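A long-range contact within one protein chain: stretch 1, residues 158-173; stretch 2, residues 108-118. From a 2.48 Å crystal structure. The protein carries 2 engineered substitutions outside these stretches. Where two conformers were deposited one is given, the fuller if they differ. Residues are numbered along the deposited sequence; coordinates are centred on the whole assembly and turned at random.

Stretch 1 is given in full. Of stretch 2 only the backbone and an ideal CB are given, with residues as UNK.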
# COMPACT_ATOMS: atom_id res chain seq x y z
N GLU A 158 0.05 -11.39 -13.17
CA GLU A 158 0.49 -10.36 -14.09
C GLU A 158 -0.56 -9.27 -14.34
O GLU A 158 -1.77 -9.53 -14.25
CB GLU A 158 0.81 -11.05 -15.41
CG GLU A 158 1.55 -10.19 -16.39
CD GLU A 158 2.31 -11.04 -17.39
OE1 GLU A 158 2.68 -12.18 -17.02
OE2 GLU A 158 2.50 -10.56 -18.54
N VAL A 159 -0.09 -8.06 -14.65
CA VAL A 159 -0.92 -6.95 -15.11
C VAL A 159 -0.88 -6.87 -16.63
O VAL A 159 0.19 -6.92 -17.24
CB VAL A 159 -0.43 -5.65 -14.51
CG1 VAL A 159 -0.97 -4.46 -15.29
CG2 VAL A 159 -0.81 -5.56 -13.03
N GLY A 160 -2.05 -6.76 -17.24
CA GLY A 160 -2.17 -6.57 -18.69
C GLY A 160 -3.14 -5.45 -19.07
O GLY A 160 -3.67 -4.75 -18.21
N SER A 161 -3.38 -5.30 -20.37
CA SER A 161 -4.20 -4.19 -20.85
C SER A 161 -5.59 -4.62 -21.35
O SER A 161 -5.74 -5.72 -21.91
CB SER A 161 -3.46 -3.47 -21.97
OG SER A 161 -3.37 -4.31 -23.10
N PHE A 162 -6.57 -3.73 -21.16
CA PHE A 162 -7.93 -3.93 -21.67
C PHE A 162 -8.42 -2.74 -22.50
O PHE A 162 -8.38 -1.60 -22.04
CB PHE A 162 -8.90 -4.13 -20.49
CG PHE A 162 -8.63 -5.34 -19.67
CD1 PHE A 162 -9.28 -6.54 -19.94
CD2 PHE A 162 -7.74 -5.29 -18.60
CE1 PHE A 162 -9.04 -7.69 -19.17
CE2 PHE A 162 -7.49 -6.43 -17.83
CZ PHE A 162 -8.16 -7.64 -18.11
N ASN A 163 -8.91 -2.99 -23.71
CA ASN A 163 -9.51 -1.93 -24.53
C ASN A 163 -10.93 -1.67 -24.05
O ASN A 163 -11.84 -2.44 -24.34
CB ASN A 163 -9.46 -2.26 -26.04
CG ASN A 163 -10.02 -1.13 -26.94
OD1 ASN A 163 -9.56 -0.93 -28.07
ND2 ASN A 163 -11.04 -0.41 -26.45
N VAL A 164 -11.10 -0.57 -23.32
CA VAL A 164 -12.37 -0.21 -22.72
C VAL A 164 -12.86 1.11 -23.32
O VAL A 164 -12.29 2.17 -23.05
CB VAL A 164 -12.22 -0.04 -21.21
CG1 VAL A 164 -13.53 0.31 -20.58
CG2 VAL A 164 -11.68 -1.32 -20.60
N ASN A 165 -13.92 1.05 -24.13
CA ASN A 165 -14.43 2.23 -24.85
C ASN A 165 -13.28 3.02 -25.49
O ASN A 165 -13.11 4.21 -25.22
CB ASN A 165 -15.21 3.18 -23.91
CG ASN A 165 -16.43 2.52 -23.27
OD1 ASN A 165 -16.62 2.59 -22.05
ND2 ASN A 165 -17.26 1.87 -24.09
N GLY A 166 -12.46 2.35 -26.30
CA GLY A 166 -11.38 3.02 -27.02
C GLY A 166 -10.13 3.34 -26.20
O GLY A 166 -9.06 3.56 -26.78
N ARG A 167 -10.24 3.36 -24.88
CA ARG A 167 -9.08 3.66 -24.03
C ARG A 167 -8.41 2.39 -23.51
O ARG A 167 -9.08 1.39 -23.19
CB ARG A 167 -9.46 4.62 -22.89
CG ARG A 167 -9.83 6.01 -23.39
CD ARG A 167 -10.06 7.00 -22.28
NE ARG A 167 -11.02 8.03 -22.68
CZ ARG A 167 -10.74 9.33 -22.84
NH1 ARG A 167 -9.50 9.79 -22.63
NH2 ARG A 167 -11.71 10.18 -23.22
N THR A 168 -7.08 2.41 -23.45
CA THR A 168 -6.35 1.28 -22.97
C THR A 168 -6.15 1.37 -21.44
O THR A 168 -5.42 2.23 -20.95
CB THR A 168 -5.03 1.13 -23.72
OG1 THR A 168 -5.30 0.83 -25.10
CG2 THR A 168 -4.19 -0.01 -23.13
N LEU A 169 -6.81 0.48 -20.71
CA LEU A 169 -6.74 0.46 -19.25
C LEU A 169 -5.98 -0.76 -18.74
O LEU A 169 -5.95 -1.81 -19.38
CB LEU A 169 -8.16 0.44 -18.65
CG LEU A 169 -8.91 1.75 -18.50
CD1 LEU A 169 -9.34 2.33 -19.86
CD2 LEU A 169 -10.11 1.53 -17.57
N LEU A 170 -5.38 -0.63 -17.57
CA LEU A 170 -4.63 -1.73 -17.01
C LEU A 170 -5.51 -2.49 -16.04
O LEU A 170 -6.34 -1.88 -15.36
CB LEU A 170 -3.39 -1.21 -16.29
CG LEU A 170 -2.30 -0.55 -17.13
CD1 LEU A 170 -1.06 -0.48 -16.31
CD2 LEU A 170 -2.05 -1.35 -18.40
N GLY A 171 -5.34 -3.80 -15.99
CA GLY A 171 -6.02 -4.63 -15.00
C GLY A 171 -5.29 -5.95 -14.82
O GLY A 171 -4.24 -6.18 -15.44
N ILE A 172 -5.81 -6.81 -13.95
CA ILE A 172 -5.27 -8.13 -13.74
C ILE A 172 -5.63 -8.95 -14.97
O ILE A 172 -6.80 -8.96 -15.40
CB ILE A 172 -5.88 -8.79 -12.48
CG1 ILE A 172 -5.60 -7.94 -11.24
CG2 ILE A 172 -5.43 -10.26 -12.32
CD1 ILE A 172 -4.11 -7.66 -10.91
N GLY A 173 -4.62 -9.61 -15.53
CA GLY A 173 -4.79 -10.42 -16.73
C GLY A 173 -4.79 -9.56 -17.96
O GLY A 173 -4.00 -8.63 -18.08
N UNK A 108 -17.61 -4.42 -14.62
CA UNK A 108 -17.87 -4.47 -16.04
C UNK A 108 -17.99 -3.06 -16.56
O UNK A 108 -18.70 -2.25 -15.98
CB UNK A 108 -19.13 -5.28 -16.35
N UNK A 109 -17.30 -2.78 -17.65
CA UNK A 109 -17.15 -1.44 -18.18
C UNK A 109 -16.76 -1.52 -19.65
O UNK A 109 -15.68 -2.02 -19.98
CB UNK A 109 -16.11 -0.65 -17.38
N UNK A 110 -17.63 -1.03 -20.52
CA UNK A 110 -17.37 -1.09 -21.95
C UNK A 110 -17.61 -2.50 -22.46
O UNK A 110 -17.05 -2.89 -23.49
CB UNK A 110 -15.94 -0.64 -22.26
N UNK A 111 -18.44 -3.26 -21.76
CA UNK A 111 -18.65 -4.65 -22.09
C UNK A 111 -17.45 -5.50 -21.69
O UNK A 111 -17.32 -6.62 -22.14
CB UNK A 111 -18.93 -4.80 -23.59
N UNK A 112 -16.57 -4.94 -20.86
CA UNK A 112 -15.40 -5.66 -20.38
C UNK A 112 -15.52 -5.93 -18.87
O UNK A 112 -15.81 -5.02 -18.08
CB UNK A 112 -14.13 -4.87 -20.69
N UNK A 113 -15.33 -7.19 -18.49
CA UNK A 113 -15.23 -7.56 -17.08
C UNK A 113 -13.78 -7.76 -16.72
O UNK A 113 -13.08 -8.59 -17.33
CB UNK A 113 -16.04 -8.82 -16.78
N UNK A 114 -13.31 -6.99 -15.74
CA UNK A 114 -11.95 -7.10 -15.25
C UNK A 114 -11.78 -6.51 -13.86
O UNK A 114 -12.66 -5.81 -13.35
CB UNK A 114 -10.99 -6.41 -16.22
N UNK A 115 -10.65 -6.84 -13.25
CA UNK A 115 -10.17 -6.14 -12.07
C UNK A 115 -9.21 -5.05 -12.53
O UNK A 115 -8.09 -5.35 -12.94
CB UNK A 115 -9.49 -7.10 -11.09
N UNK A 116 -9.64 -3.77 -12.48
CA UNK A 116 -8.70 -2.74 -12.94
C UNK A 116 -7.61 -2.48 -11.92
O UNK A 116 -7.77 -2.83 -10.75
CB UNK A 116 -9.44 -1.44 -13.24
N UNK A 117 -6.50 -1.90 -12.36
CA UNK A 117 -5.56 -1.28 -11.44
C UNK A 117 -6.10 0.13 -11.27
O UNK A 117 -6.41 0.81 -12.26
CB UNK A 117 -4.12 -1.31 -11.95
N UNK A 118 -6.27 0.55 -10.02
CA UNK A 118 -6.75 1.90 -9.74
C UNK A 118 -5.62 2.69 -9.09
O UNK A 118 -4.55 2.12 -8.80
CB UNK A 118 -7.99 1.87 -8.84

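Stretch 1 is a hairpin. Its strands 159-164 and 167-172 are joined by a type I' turn from Val164 to Arg167.

Position 108 is out of reach of stretch 1, so many side chains would suit. It is Thr108. Its OG1 lies 2.9 Å from OG of the residue at 113, a hydrogen bond within stretch 2.

At position 109 CA-to-CB points sideways, and the ideal CB lies 4.2 Å from Val164 CG1. The turn is nearby, so a small or medium polar residue would suit, as would an aliphatic one. The residue is Asn109. Its ND2 comes within 3.8 Å of Val164 CG1 and 3.7 Å of Asn165 OD1.

Position 110 has phi 76°, which by itself favours glycine. An ideal CB would point toward stretch 1 and sit tightly, 3.1 Å from Val164 CG1 and 3.2 Å from Asn165 N. Glycine suits best, and Gly110 is found. A water bridges the backbones: it donates to Gly110 O (2.7 Å) and accepts from Asn165 N (3.0 Å).

Position 111 also has positive phi, 74°, with nothing of stretch 1 near its ideal CB. Glycine is favoured again; Asn or Asp could also adopt such angles. It is Gly111.

At position 112 CA-to-CB points toward Val164 and Phe162, with the ideal CB 4.3 Å from Val164 CG2. Val, Ile, Leu or Met would suit this apolar surface. The residue is Ile112. Its CG2 lies 3.7 Å from Phe162 CD1, and its CG1 lies 4.3 Å from Val164 CG2.

Position 113 points away, so polar or small residues are as good as others. It is Ser113, the partner of Thr108.

Position 114 points toward stretch 1. The ideal CB is 3.6 Å from Phe162 CZ, and Val164 and Leu169 offer further apolar surface. A large apolar or aromatic side chain would suit. Phe114 has the largest covered area in stretch 2. Its CB lies over the face of the Phe162 ring, 3.7 Å from the centroid. The two rings meet obliquely, planes at 47°.

Position 115 points toward Ile172; the ideal CB is 4.0 Å from Ile172 CG1. A long or aliphatic side chain would suit. It is Gln115, whose CB packs 3.9 Å from Ile172 CG1. Its backbone O accepts from Ile172 N at 2.9 Å, and a water links its N to Ile172 O.

Position 116 is bridged to Gly171, CA to CA 3.9 Å. CA-to-CB points away overall, so stretch 1 sets little limit and many side chains would suit; phi of -75° also permits proline. Pro116 is found, its CA 3.5 Å from Leu170 O.

At position 117 CB points sideways, near Val159 and Leu170. Val, Ile or Leu would suit. Ile117 places CD1 3.9 Å from Val159 CG2 and 4.0 Å from Ile172 CD1. Its N donates to Leu170 O at 3.0 Å.

Position 118 points away and is unconstrained by stretch 1. It is Thr118; its OG1 is hydrogen-bonded elsewhere in the structure.

Stretch 2, residues 108-118: TNGGISFQPIT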
# COMPACT_ATOMS: atom_id res chain seq x y z
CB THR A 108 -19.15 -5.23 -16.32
OG1 THR A 108 -19.04 -6.51 -15.70
CG2 THR A 108 -19.33 -5.41 -17.82
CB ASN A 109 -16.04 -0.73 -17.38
CG ASN A 109 -16.03 0.77 -17.56
OD1 ASN A 109 -15.46 1.48 -16.73
ND2 ASN A 109 -16.62 1.28 -18.64
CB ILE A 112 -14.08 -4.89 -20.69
CG1 ILE A 112 -13.95 -4.56 -22.18
CG2 ILE A 112 -12.87 -5.70 -20.25
CD1 ILE A 112 -13.55 -5.70 -23.10
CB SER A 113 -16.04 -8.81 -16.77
OG SER A 113 -17.42 -8.54 -16.95
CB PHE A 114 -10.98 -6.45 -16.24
CG PHE A 114 -11.09 -4.94 -16.34
CD1 PHE A 114 -9.93 -4.15 -16.30
CD2 PHE A 114 -12.32 -4.30 -16.48
CE1 PHE A 114 -10.00 -2.77 -16.41
CE2 PHE A 114 -12.41 -2.92 -16.59
CZ PHE A 114 -11.23 -2.15 -16.55
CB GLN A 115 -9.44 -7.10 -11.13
CG GLN A 115 -10.29 -8.21 -10.59
CD GLN A 115 -9.51 -9.08 -9.66
OE1 GLN A 115 -9.03 -10.16 -10.04
NE2 GLN A 115 -9.30 -8.60 -8.43
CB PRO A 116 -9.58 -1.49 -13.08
CG PRO A 116 -10.75 -1.75 -12.22
CD PRO A 116 -10.98 -3.22 -12.24
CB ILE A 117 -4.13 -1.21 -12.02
CG1 ILE A 117 -3.66 -2.59 -12.49
CG2 ILE A 117 -3.17 -0.66 -10.98
CD1 ILE A 117 -3.89 -3.70 -11.48
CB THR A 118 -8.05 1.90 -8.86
OG1 THR A 118 -7.77 1.32 -7.58
CG2 THR A 118 -9.15 1.12 -9.54
O HOH W 1 -15.30 -1.42 -24.99
O HOH W 2 -9.37 -8.81 -14.59
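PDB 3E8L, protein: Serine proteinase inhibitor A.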